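Long-range contacts in protein argonaute (Marinitoga piezophila, PDB 5I4A), which uses short guide RNAs with a 5' hydroxyl to bind complementary DNA or RNA targets and cleave them, acting as an RNA-guided endonuclease: residues Lys442-Gly447 against Glu512-Leu517; Asp122-Val127 against Ser163-Gly168; Val377-Tyr382 against Pro401-Lys406. One frame throughout, in Å; residues are numbered along the deposited sequence.

In the fold
Along the chain the three contacts follow one another in series: interaction 2 first, then interaction 3, then interaction 1. Interaction 2 belongs to the PAZ lobe, where two loops joining strands of one antiparallel sheet meet, one from linker L1 and one from the PAZ domain. The other two lie in the PIWI lobe: interaction 3 in the parallel sheet of the Mid domain, interaction 1 in the mixed sheet of the RNase H-like PIWI domain. None touches another; their centres are about 50 Å (1 and 2), 38 Å (1 and 3) and 34 Å (2 and 3) apart. Within the PIWI lobe, the hold on the guide's start, at interaction 3, is thus kept in a different domain from the catalytic sheet of interaction 1.

Interaction 1. Residues Lys442-Gly447 against Glu512-Leu517; sequences KNLYIG and ENVFIL
Asn-443 opens the side-chain contact between two parallel, adjacent strands of the PIWI sheet. Its CB lies 3.6 Å from CE1 of Phe-515, and CG is barely farther from the same ring atom. With CG anti to the carbonyl carbon (chi1 -54°), the amide runs alongside that of Asn-513, and OD1 accepts from Asn-513 ND2 at 2.7 Å, nearly along the C=O axis. At the other tip atom, ND2 donates to Tyr-445 OH at 3.1 Å and is also bonded to Tyr-593; the Tyr-445 hydroxyl in turn pairs with Gln-601 of helix 595-605. Tyr-445 places CE1 over one face of the Phe-515 ring, 3.5 Å from CD1, with the ring planes 44° apart. On the face carrying Leu-444 and Ile-446, CD1 of Ile-446 meets CG1 of Val-514 at 3.9 Å, under helix 485-507. Backbone bonds, such as Phe-515 N to Leu-444 O at 2.8 Å, fix the register. Both strands continue to metal-site aspartates, Asp-449 and Asp-519, assigned by similarity. The chemistry is that of a buried RNase H core, in which hydrogen bonds running from Asn-513 through Asn-443 to the Tyr-445 hydroxyl pair both ends of the Asn-443 amide beside the aromatic rings.

Interaction 2. Residues Asp122-Val127 against Ser163-Gly168; sequences DSNENV and SAIKSG
Ser-167 OG is the best-held side-chain atom here, gripped by two hydrogen bonds, one to the carbonyl of Asn-210 and one to the backbone N of Tyr-169, which moor the end of 163-168 to the PAZ sheet. Nearer the contact, Ser-163 OG, anti to its own backbone N (chi1 -179°), reaches forward to donate to Ile-165 O at 2.8 Å, on a lone pair in the carbonyl plane, and so folds the chain around Ile-165. On the other side, residues 124-127 form a type I turn. Asn-124 OD1 reinforces it as an Asx turn, accepting from Asn-126 N at 3.2 Å on an in-plane lone pair. With OD1 so engaged, the amide's other end, ND2, faces Ile-165 tip to tip, 3.8 Å from CD1. Ile-165 carries the contact with both branches. CG1 stands anti to the backbone N (chi1 -171°), which sends CD1 between that amide and Val-127, whose CG2 crosses it obliquely at 4.0 Å. The CG2 methyl of Ile-165 occupies the crowded position and rests 3.7 Å from CB of Asn-126. At the margin, Asn-126 OD1 lies 3.8 Å from CB of Ala-164. No hydrogen bond joins the segments, so van der Waals contact alone holds them directly. Residues 122-127 connect strands 111-120 and 127-140 of linker L1, with Glu-224 of helix 222-231 binding the backbone N atoms of Asp-122 and Ser-123. Residues 163-168 lead into PAZ strand 169-172, and Ile-165 also packs on Phe-211 of strand 207-211, bringing the L1 hairpin turn against the PAZ entry.

Interaction 3. Residues Val377-Tyr382 against Pro401-Lys406; sequences VLLDKY and PILKEK. With nucleotides of chain B.
Pro-401 starts the second segment, its CB alongside Leu-379, 3.8 Å from CD1. Ile-402 N donates to Val-377 O at 2.9 Å, and Ile-402 O accepts from Leu-379 N, the donor standing above the carbonyl plane. Leu-403, at the N-cap position, gives its N-H to OP2 of A2 in the guide RNA, chain B, at 2.6 Å and almost straight (178°); the helix start would probably further stabilise that phosphate. Lys-404 N closes the strand pairing on Leu-379 O at 2.7 Å. Its side chain, bent at chi3 (75°), brings NZ to Asp-380 OD1 at 2.9 Å, a salt bridge entering from above the carboxylate plane; Ser-303 and Gln-307 also hold that carboxylate. An alanine here would lose this bridge and would probably loosen the turn after strand 374-379. Glu-405 OE2 receives a hydrogen bond from a water that accepts from Tyr-382 N, whose ring has U1 N3 of chain B 3.4 Å above one face. Lys-406, extended, bonds OP1 and N7 of A2 through NZ, each at 2.8 Å. The contact thus forms part of the Mid-domain seat for the guide's 5' end. Strands 374-379 and 398-403 are parallel neighbours of a beta-alpha-beta unit through helix 387-392; strand 295-302 flanks the first, and helix 404-409 follows the second.

Interaction 1. Residues Lys442-Gly447 against Glu512-Leu517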
loop_
_atom_site.group_PDB
_atom_site.type_symbol
_atom_site.label_atom_id
_atom_site.label_comp_id
_atom_site.label_asym_id
_atom_site.label_seq_id
_atom_site.Cartn_x
_atom_site.Cartn_y
_atom_site.Cartn_z
ATOM N N LYS A 442 27.108 6.371 4.762
ATOM C CA LYS A 442 27.019 7.461 5.726
ATOM C C LYS A 442 25.586 7.873 6.041
ATOM O O LYS A 442 25.385 8.732 6.907
ATOM C CB LYS A 442 27.795 8.669 5.210
ATOM C CG LYS A 442 27.313 9.189 3.865
ATOM C CD LYS A 442 28.243 10.276 3.345
ATOM C CE LYS A 442 27.979 10.589 1.881
ATOM N NZ LYS A 442 28.975 11.556 1.342
ATOM N N ASN A 443 24.594 7.285 5.380
ATOM C CA ASN A 443 23.210 7.706 5.512
ATOM C C ASN A 443 22.404 6.682 6.304
ATOM O O ASN A 443 22.655 5.475 6.235
ATOM C CB ASN A 443 22.578 7.916 4.134
ATOM C CG ASN A 443 23.388 8.858 3.265
ATOM O OD1 ASN A 443 23.852 9.902 3.724
ATOM N ND2 ASN A 443 23.568 8.489 2.002
ATOM N N LEU A 444 21.430 7.184 7.061
ATOM C CA LEU A 444 20.532 6.360 7.861
ATOM C C LEU A 444 19.136 6.472 7.264
ATOM O O LEU A 444 18.508 7.536 7.331
ATOM C CB LEU A 444 20.550 6.795 9.325
ATOM C CG LEU A 444 19.539 6.126 10.260
ATOM C CD1 LEU A 444 19.718 4.620 10.244
ATOM C CD2 LEU A 444 19.670 6.672 11.674
ATOM N N TYR A 445 18.657 5.378 6.679
ATOM C CA TYR A 445 17.368 5.350 6.002
ATOM C C TYR A 445 16.314 4.807 6.960
ATOM O O TYR A 445 16.411 3.663 7.413
ATOM C CB TYR A 445 17.450 4.505 4.731
ATOM C CG TYR A 445 18.533 4.982 3.786
ATOM C CD1 TYR A 445 18.359 6.128 3.024
ATOM C CD2 TYR A 445 19.735 4.295 3.667
ATOM C CE1 TYR A 445 19.345 6.576 2.165
ATOM C CE2 TYR A 445 20.731 4.736 2.809
ATOM C CZ TYR A 445 20.528 5.876 2.061
ATOM O OH TYR A 445 21.510 6.323 1.207
ATOM N N ILE A 446 15.312 5.631 7.259
ATOM C CA ILE A 446 14.292 5.330 8.255
ATOM C C ILE A 446 12.926 5.442 7.597
ATOM O O ILE A 446 12.659 6.405 6.868
ATOM C CB ILE A 446 14.401 6.281 9.463
ATOM C CG1 ILE A 446 15.722 6.057 10.205
ATOM C CG2 ILE A 446 13.221 6.102 10.406
ATOM C CD1 ILE A 446 16.005 7.096 11.269
ATOM N N GLY A 447 12.068 4.459 7.846
ATOM C CA GLY A 447 10.689 4.479 7.375
ATOM C C GLY A 447 9.741 4.626 8.552
ATOM O O GLY A 447 9.985 4.069 9.624
ATOM N N GLU A 512 25.887 10.798 8.827
ATOM C CA GLU A 512 26.023 12.163 8.339
ATOM C C GLU A 512 24.691 12.699 7.836
ATOM O O GLU A 512 24.404 13.891 7.985
ATOM C CB GLU A 512 27.082 12.233 7.242
ATOM C CG GLU A 512 27.713 13.603 7.131
ATOM C CD GLU A 512 28.179 14.125 8.482
ATOM O OE1 GLU A 512 29.231 13.662 8.969
ATOM O OE2 GLU A 512 27.482 14.981 9.067
ATOM N N ASN A 513 23.855 11.835 7.268
ATOM C CA ASN A 513 22.541 12.219 6.780
ATOM C C ASN A 513 21.510 11.202 7.248
ATOM O O ASN A 513 21.815 10.019 7.419
ATOM C CB ASN A 513 22.527 12.327 5.253
ATOM C CG ASN A 513 23.705 13.121 4.720
ATOM O OD1 ASN A 513 23.704 14.351 4.757
ATOM N ND2 ASN A 513 24.715 12.419 4.218
ATOM N N VAL A 514 20.282 11.675 7.455
ATOM C CA VAL A 514 19.188 10.842 7.942
ATOM C C VAL A 514 17.982 11.053 7.036
ATOM O O VAL A 514 17.462 12.171 6.938
ATOM C CB VAL A 514 18.829 11.154 9.405
ATOM C CG1 VAL A 514 17.666 10.291 9.860
ATOM C CG2 VAL A 514 20.032 10.928 10.308
ATOM N N PHE A 515 17.542 9.985 6.380
ATOM C CA PHE A 515 16.384 10.016 5.497
ATOM C C PHE A 515 15.168 9.527 6.274
ATOM O O PHE A 515 15.142 8.380 6.731
ATOM C CB PHE A 515 16.611 9.144 4.262
ATOM C CG PHE A 515 17.678 9.658 3.333
ATOM C CD1 PHE A 515 19.007 9.682 3.722
ATOM C CD2 PHE A 515 17.355 10.092 2.059
ATOM C CE1 PHE A 515 19.988 10.149 2.869
ATOM C CE2 PHE A 515 18.334 10.557 1.200
ATOM C CZ PHE A 515 19.653 10.585 1.608
ATOM N N ILE A 516 14.170 10.392 6.423
ATOM C CA ILE A 516 12.929 10.050 7.108
ATOM C C ILE A 516 11.849 9.952 6.040
ATOM O O ILE A 516 11.378 10.968 5.515
ATOM C CB ILE A 516 12.559 11.069 8.193
ATOM C CG1 ILE A 516 13.626 11.105 9.288
ATOM C CG2 ILE A 516 11.204 10.737 8.796
ATOM C CD1 ILE A 516 14.715 12.134 9.048
ATOM N N LEU A 517 11.461 8.725 5.712
ATOM C CA LEU A 517 10.434 8.466 4.716
ATOM C C LEU A 517 9.129 8.145 5.436
ATOM O O LEU A 517 9.087 7.252 6.288
ATOM C CB LEU A 517 10.844 7.314 3.800
ATOM C CG LEU A 517 12.342 7.198 3.493
ATOM C CD1 LEU A 517 12.615 5.975 2.633
ATOM C CD2 LEU A 517 12.883 8.455 2.824
#

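Interaction 2. Residues Asp122-Val127 against Ser163-Gly168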
loop_
_atom_site.group_PDB
_atom_site.type_symbol
_atom_site.label_atom_id
_atom_site.label_comp_id
_atom_site.label_asym_id
_atom_site.label_seq_id
_atom_site.Cartn_x
_atom_site.Cartn_y
_atom_site.Cartn_z
ATOM N N ASP A 122 -20.831 -9.876 -20.887
ATOM C CA ASP A 122 -21.198 -11.045 -21.680
ATOM C C ASP A 122 -21.049 -12.322 -20.863
ATOM O O ASP A 122 -21.871 -13.240 -20.971
ATOM C CB ASP A 122 -20.331 -11.122 -22.938
ATOM C CG ASP A 122 -20.357 -9.840 -23.749
ATOM O OD1 ASP A 122 -21.446 -9.247 -23.910
ATOM O OD2 ASP A 122 -19.282 -9.426 -24.232
ATOM N N SER A 123 -20.011 -12.388 -20.026
ATOM C CA SER A 123 -19.717 -13.617 -19.300
ATOM C C SER A 123 -20.740 -13.880 -18.201
ATOM O O SER A 123 -21.102 -15.036 -17.948
ATOM C CB SER A 123 -18.304 -13.549 -18.715
ATOM O OG SER A 123 -18.072 -14.615 -17.811
ATOM N N ASN A 124 -21.218 -12.831 -17.532
ATOM C CA ASN A 124 -22.177 -12.986 -16.442
ATOM C C ASN A 124 -23.246 -11.914 -16.592
ATOM O O ASN A 124 -22.962 -10.720 -16.447
ATOM C CB ASN A 124 -21.492 -12.900 -15.083
ATOM C CG ASN A 124 -22.319 -13.521 -13.982
ATOM O OD1 ASN A 124 -23.486 -13.179 -13.798
ATOM N ND2 ASN A 124 -21.723 -14.451 -13.249
ATOM N N GLU A 125 -24.478 -12.349 -16.866
ATOM C CA GLU A 125 -25.552 -11.412 -17.178
ATOM C C GLU A 125 -25.911 -10.538 -15.982
ATOM O O GLU A 125 -26.404 -9.417 -16.159
ATOM C CB GLU A 125 -26.779 -12.183 -17.667
ATOM C CG GLU A 125 -27.846 -11.328 -18.323
ATOM C CD GLU A 125 -27.403 -10.734 -19.649
ATOM O OE1 GLU A 125 -26.312 -11.094 -20.144
ATOM O OE2 GLU A 125 -28.155 -9.905 -20.201
ATOM N N ASN A 126 -25.663 -11.018 -14.768
ATOM C CA ASN A 126 -26.082 -10.323 -13.559
ATOM C C ASN A 126 -25.053 -9.318 -13.049
ATOM O O ASN A 126 -25.225 -8.784 -11.949
ATOM C CB ASN A 126 -26.403 -11.336 -12.457
ATOM C CG ASN A 126 -27.508 -12.299 -12.851
ATOM O OD1 ASN A 126 -28.692 -12.000 -12.703
ATOM N ND2 ASN A 126 -27.122 -13.467 -13.353
ATOM N N VAL A 127 -23.999 -9.039 -13.814
ATOM C CA VAL A 127 -22.941 -8.130 -13.387
ATOM C C VAL A 127 -22.893 -6.944 -14.341
ATOM O O VAL A 127 -22.898 -7.123 -15.565
ATOM C CB VAL A 127 -21.574 -8.836 -13.323
ATOM C CG1 VAL A 127 -20.502 -7.862 -12.863
ATOM C CG2 VAL A 127 -21.640 -10.035 -12.389
ATOM N N SER A 163 -30.673 -9.988 -6.296
ATOM C CA SER A 163 -29.567 -10.305 -7.192
ATOM C C SER A 163 -29.283 -11.800 -7.139
ATOM O O SER A 163 -29.013 -12.346 -6.063
ATOM C CB SER A 163 -28.318 -9.507 -6.819
ATOM O OG SER A 163 -27.248 -9.793 -7.704
ATOM N N ALA A 164 -29.338 -12.453 -8.303
ATOM C CA ALA A 164 -29.065 -13.885 -8.367
ATOM C C ALA A 164 -27.651 -14.200 -7.895
ATOM O O ALA A 164 -27.439 -15.154 -7.137
ATOM C CB ALA A 164 -29.282 -14.397 -9.790
ATOM N N ILE A 165 -26.676 -13.410 -8.329
ATOM C CA ILE A 165 -25.286 -13.584 -7.927
ATOM C C ILE A 165 -25.034 -12.756 -6.675
ATOM O O ILE A 165 -25.703 -11.748 -6.423
ATOM C CB ILE A 165 -24.330 -13.193 -9.076
ATOM C CG1 ILE A 165 -22.884 -13.577 -8.743
ATOM C CG2 ILE A 165 -24.445 -11.707 -9.389
ATOM C CD1 ILE A 165 -21.868 -13.091 -9.756
ATOM N N LYS A 166 -24.066 -13.190 -5.872
ATOM C CA LYS A 166 -23.721 -12.527 -4.627
ATOM C C LYS A 166 -22.207 -12.425 -4.498
ATOM O O LYS A 166 -21.449 -13.061 -5.236
ATOM C CB LYS A 166 -24.323 -13.263 -3.423
ATOM C CG LYS A 166 -25.809 -13.005 -3.254
ATOM C CD LYS A 166 -26.561 -14.205 -2.717
ATOM C CE LYS A 166 -28.025 -13.852 -2.525
ATOM N NZ LYS A 166 -28.527 -13.008 -3.646
ATOM N N SER A 167 -21.774 -11.601 -3.548
ATOM C CA SER A 167 -20.359 -11.393 -3.268
ATOM C C SER A 167 -20.204 -11.161 -1.769
ATOM O O SER A 167 -21.166 -11.272 -1.004
ATOM C CB SER A 167 -19.802 -10.225 -4.095
ATOM O OG SER A 167 -19.959 -8.992 -3.414
ATOM N N GLY A 168 -18.987 -10.829 -1.351
ATOM C CA GLY A 168 -18.694 -10.600 0.046
ATOM C C GLY A 168 -18.765 -9.165 0.511
ATOM O O GLY A 168 -18.578 -8.905 1.704
#

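Interaction 3. Residues Val377-Tyr382 against Pro401-Lys406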
loop_
_atom_site.group_PDB
_atom_site.type_symbol
_atom_site.label_atom_id
_atom_site.label_comp_id
_atom_site.label_asym_id
_atom_site.label_seq_id
_atom_site.Cartn_x
_atom_site.Cartn_y
_atom_site.Cartn_z
ATOM N N VAL A 377 9.104 -26.021 7.782
ATOM C CA VAL A 377 7.833 -26.413 8.377
ATOM C C VAL A 377 6.842 -26.621 7.243
ATOM O O VAL A 377 6.499 -25.672 6.525
ATOM C CB VAL A 377 7.326 -25.357 9.368
ATOM C CG1 VAL A 377 6.007 -25.793 9.987
ATOM C CG2 VAL A 377 8.381 -25.105 10.435
ATOM N N LEU A 378 6.394 -27.861 7.067
ATOM C CA LEU A 378 5.488 -28.193 5.978
ATOM C C LEU A 378 4.054 -27.888 6.390
ATOM O O LEU A 378 3.549 -28.445 7.372
ATOM C CB LEU A 378 5.638 -29.662 5.585
ATOM C CG LEU A 378 6.845 -30.026 4.720
ATOM C CD1 LEU A 378 8.126 -30.103 5.543
ATOM C CD2 LEU A 378 6.587 -31.335 3.986
ATOM N N LEU A 379 3.407 -26.998 5.644
ATOM C CA LEU A 379 2.013 -26.646 5.864
ATOM C C LEU A 379 1.128 -27.480 4.949
ATOM O O LEU A 379 1.421 -27.633 3.761
ATOM C CB LEU A 379 1.777 -25.157 5.601
ATOM C CG LEU A 379 2.721 -24.146 6.258
ATOM C CD1 LEU A 379 2.388 -22.735 5.805
ATOM C CD2 LEU A 379 2.673 -24.247 7.777
ATOM N N ASP A 380 0.043 -28.019 5.509
ATOM C CA ASP A 380 -0.883 -28.815 4.709
ATOM C C ASP A 380 -1.642 -27.959 3.704
ATOM O O ASP A 380 -1.970 -28.430 2.610
ATOM C CB ASP A 380 -1.862 -29.549 5.623
ATOM C CG ASP A 380 -1.213 -30.703 6.356
ATOM O OD1 ASP A 380 -0.542 -31.522 5.694
ATOM O OD2 ASP A 380 -1.367 -30.784 7.593
ATOM N N LYS A 381 -1.916 -26.706 4.052
ATOM C CA LYS A 381 -2.660 -25.793 3.195
ATOM C C LYS A 381 -2.317 -24.376 3.626
ATOM O O LYS A 381 -1.713 -24.159 4.679
ATOM C CB LYS A 381 -4.166 -26.045 3.293
ATOM C CG LYS A 381 -4.684 -25.971 4.720
ATOM C CD LYS A 381 -6.200 -25.996 4.786
ATOM C CE LYS A 381 -6.678 -25.756 6.211
ATOM N NZ LYS A 381 -6.173 -24.460 6.750
ATOM N N TYR A 382 -2.714 -23.409 2.802
ATOM C CA TYR A 382 -2.530 -22.015 3.177
ATOM C C TYR A 382 -3.309 -21.726 4.455
ATOM O O TYR A 382 -4.496 -22.045 4.559
ATOM C CB TYR A 382 -2.984 -21.086 2.052
ATOM C CG TYR A 382 -2.497 -19.661 2.207
ATOM C CD1 TYR A 382 -1.235 -19.286 1.758
ATOM C CD2 TYR A 382 -3.295 -18.691 2.803
ATOM C CE1 TYR A 382 -0.783 -17.987 1.897
ATOM C CE2 TYR A 382 -2.850 -17.389 2.945
ATOM C CZ TYR A 382 -1.593 -17.043 2.491
ATOM O OH TYR A 382 -1.145 -15.749 2.630
ATOM N N PRO A 401 8.302 -21.669 6.731
ATOM C CA PRO A 401 7.205 -22.539 6.296
ATOM C C PRO A 401 7.145 -22.652 4.780
ATOM O O PRO A 401 7.587 -21.769 4.043
ATOM C CB PRO A 401 5.952 -21.847 6.848
ATOM C CG PRO A 401 6.458 -20.716 7.737
ATOM C CD PRO A 401 7.814 -20.371 7.219
ATOM N N ILE A 402 6.580 -23.766 4.319
ATOM C CA ILE A 402 6.378 -23.991 2.890
ATOM C C ILE A 402 5.185 -24.920 2.708
ATOM O O ILE A 402 4.990 -25.863 3.481
ATOM C CB ILE A 402 7.650 -24.550 2.213
ATOM C CG1 ILE A 402 7.419 -24.743 0.710
ATOM C CG2 ILE A 402 8.096 -25.852 2.875
ATOM C CD1 ILE A 402 8.672 -25.059 -0.074
ATOM N N LEU A 403 4.378 -24.635 1.689
ATOM C CA LEU A 403 3.197 -25.440 1.415
ATOM C C LEU A 403 3.589 -26.841 0.962
ATOM O O LEU A 403 4.473 -27.011 0.116
ATOM C CB LEU A 403 2.332 -24.757 0.354
ATOM C CG LEU A 403 1.755 -23.405 0.773
ATOM C CD1 LEU A 403 0.970 -22.771 -0.365
ATOM C CD2 LEU A 403 0.877 -23.571 2.004
ATOM N N LYS A 404 2.924 -27.846 1.539
ATOM C CA LYS A 404 3.177 -29.236 1.167
ATOM C C LYS A 404 3.030 -29.447 -0.334
ATOM O O LYS A 404 3.815 -30.182 -0.944
ATOM C CB LYS A 404 2.232 -30.160 1.943
ATOM C CG LYS A 404 1.635 -31.303 1.124
ATOM C CD LYS A 404 0.661 -32.144 1.946
ATOM C CE LYS A 404 -0.673 -31.435 2.150
ATOM N NZ LYS A 404 -1.570 -32.191 3.071
ATOM N N GLU A 405 2.040 -28.794 -0.953
ATOM C CA GLU A 405 1.815 -28.981 -2.385
ATOM C C GLU A 405 2.983 -28.470 -3.215
ATOM O O GLU A 405 3.266 -29.017 -4.286
ATOM C CB GLU A 405 0.520 -28.294 -2.828
ATOM C CG GLU A 405 0.242 -26.948 -2.184
ATOM C CD GLU A 405 -0.591 -27.077 -0.929
ATOM O OE1 GLU A 405 -0.124 -27.720 0.038
ATOM O OE2 GLU A 405 -1.723 -26.550 -0.919
ATOM N N LYS A 406 3.668 -27.425 -2.751
ATOM C CA LYS A 406 4.811 -26.913 -3.495
ATOM C C LYS A 406 6.053 -27.772 -3.314
ATOM O O LYS A 406 6.956 -27.717 -4.156
ATOM C CB LYS A 406 5.093 -25.466 -3.092
ATOM C CG LYS A 406 3.958 -24.522 -3.460
ATOM C CD LYS A 406 4.254 -23.085 -3.065
ATOM C CE LYS A 406 3.080 -22.178 -3.408
ATOM N NZ LYS A 406 3.411 -20.735 -3.236
ATOM O "O5'" U B 1 5.119 -16.949 3.644
ATOM C "C5'" U B 1 5.733 -18.164 4.059
ATOM C "C4'" U B 1 4.869 -19.365 3.754
ATOM O "O4'" U B 1 3.712 -19.357 4.632
ATOM C "C3'" U B 1 4.333 -19.443 2.326
ATOM O "O3'" U B 1 4.336 -20.797 1.876
ATOM C "C2'" U B 1 2.896 -18.946 2.462
ATOM O "O2'" U B 1 2.006 -19.467 1.496
ATOM C "C1'" U B 1 2.522 -19.407 3.869
ATOM N N1 U B 1 1.544 -18.523 4.516
ATOM C C2 U B 1 0.353 -19.043 4.986
ATOM O O2 U B 1 0.060 -20.224 4.899
ATOM N N3 U B 1 -0.486 -18.121 5.569
ATOM C C4 U B 1 -0.255 -16.764 5.717
ATOM O O4 U B 1 -1.099 -16.053 6.261
ATOM C C5 U B 1 0.997 -16.309 5.201
ATOM C C6 U B 1 1.829 -17.184 4.632
ATOM P P A B 2 4.686 -21.121 0.342
ATOM O OP1 A B 2 3.650 -20.480 -0.500
ATOM O OP2 A B 2 4.958 -22.573 0.201
ATOM O "O5'" A B 2 6.042 -20.329 0.077
ATOM C "C5'" A B 2 7.228 -20.620 0.804
ATOM C "C4'" A B 2 8.412 -19.931 0.182
ATOM O "O4'" A B 2 8.702 -20.550 -1.100
ATOM C "C3'" A B 2 8.202 -18.462 -0.151
ATOM O "O3'" A B 2 8.416 -17.603 0.955
ATOM C "C2'" A B 2 9.164 -18.238 -1.309
ATOM O "O2'" A B 2 10.499 -18.111 -0.844
ATOM C "C1'" A B 2 9.035 -19.565 -2.051
ATOM N N9 A B 2 7.950 -19.523 -3.050
ATOM C C8 A B 2 6.716 -20.117 -2.971
ATOM N N7 A B 2 5.953 -19.906 -4.017
ATOM C C5 A B 2 6.745 -19.113 -4.840
ATOM C C6 A B 2 6.521 -18.541 -6.105
ATOM N N6 A B 2 5.383 -18.686 -6.793
ATOM N N1 A B 2 7.516 -17.803 -6.644
ATOM C C2 A B 2 8.654 -17.657 -5.957
ATOM N N3 A B 2 8.977 -18.147 -4.761
ATOM C C4 A B 2 7.971 -18.872 -4.255
HETATM O O HOH W 1 -3.413 -24.034 0.148
#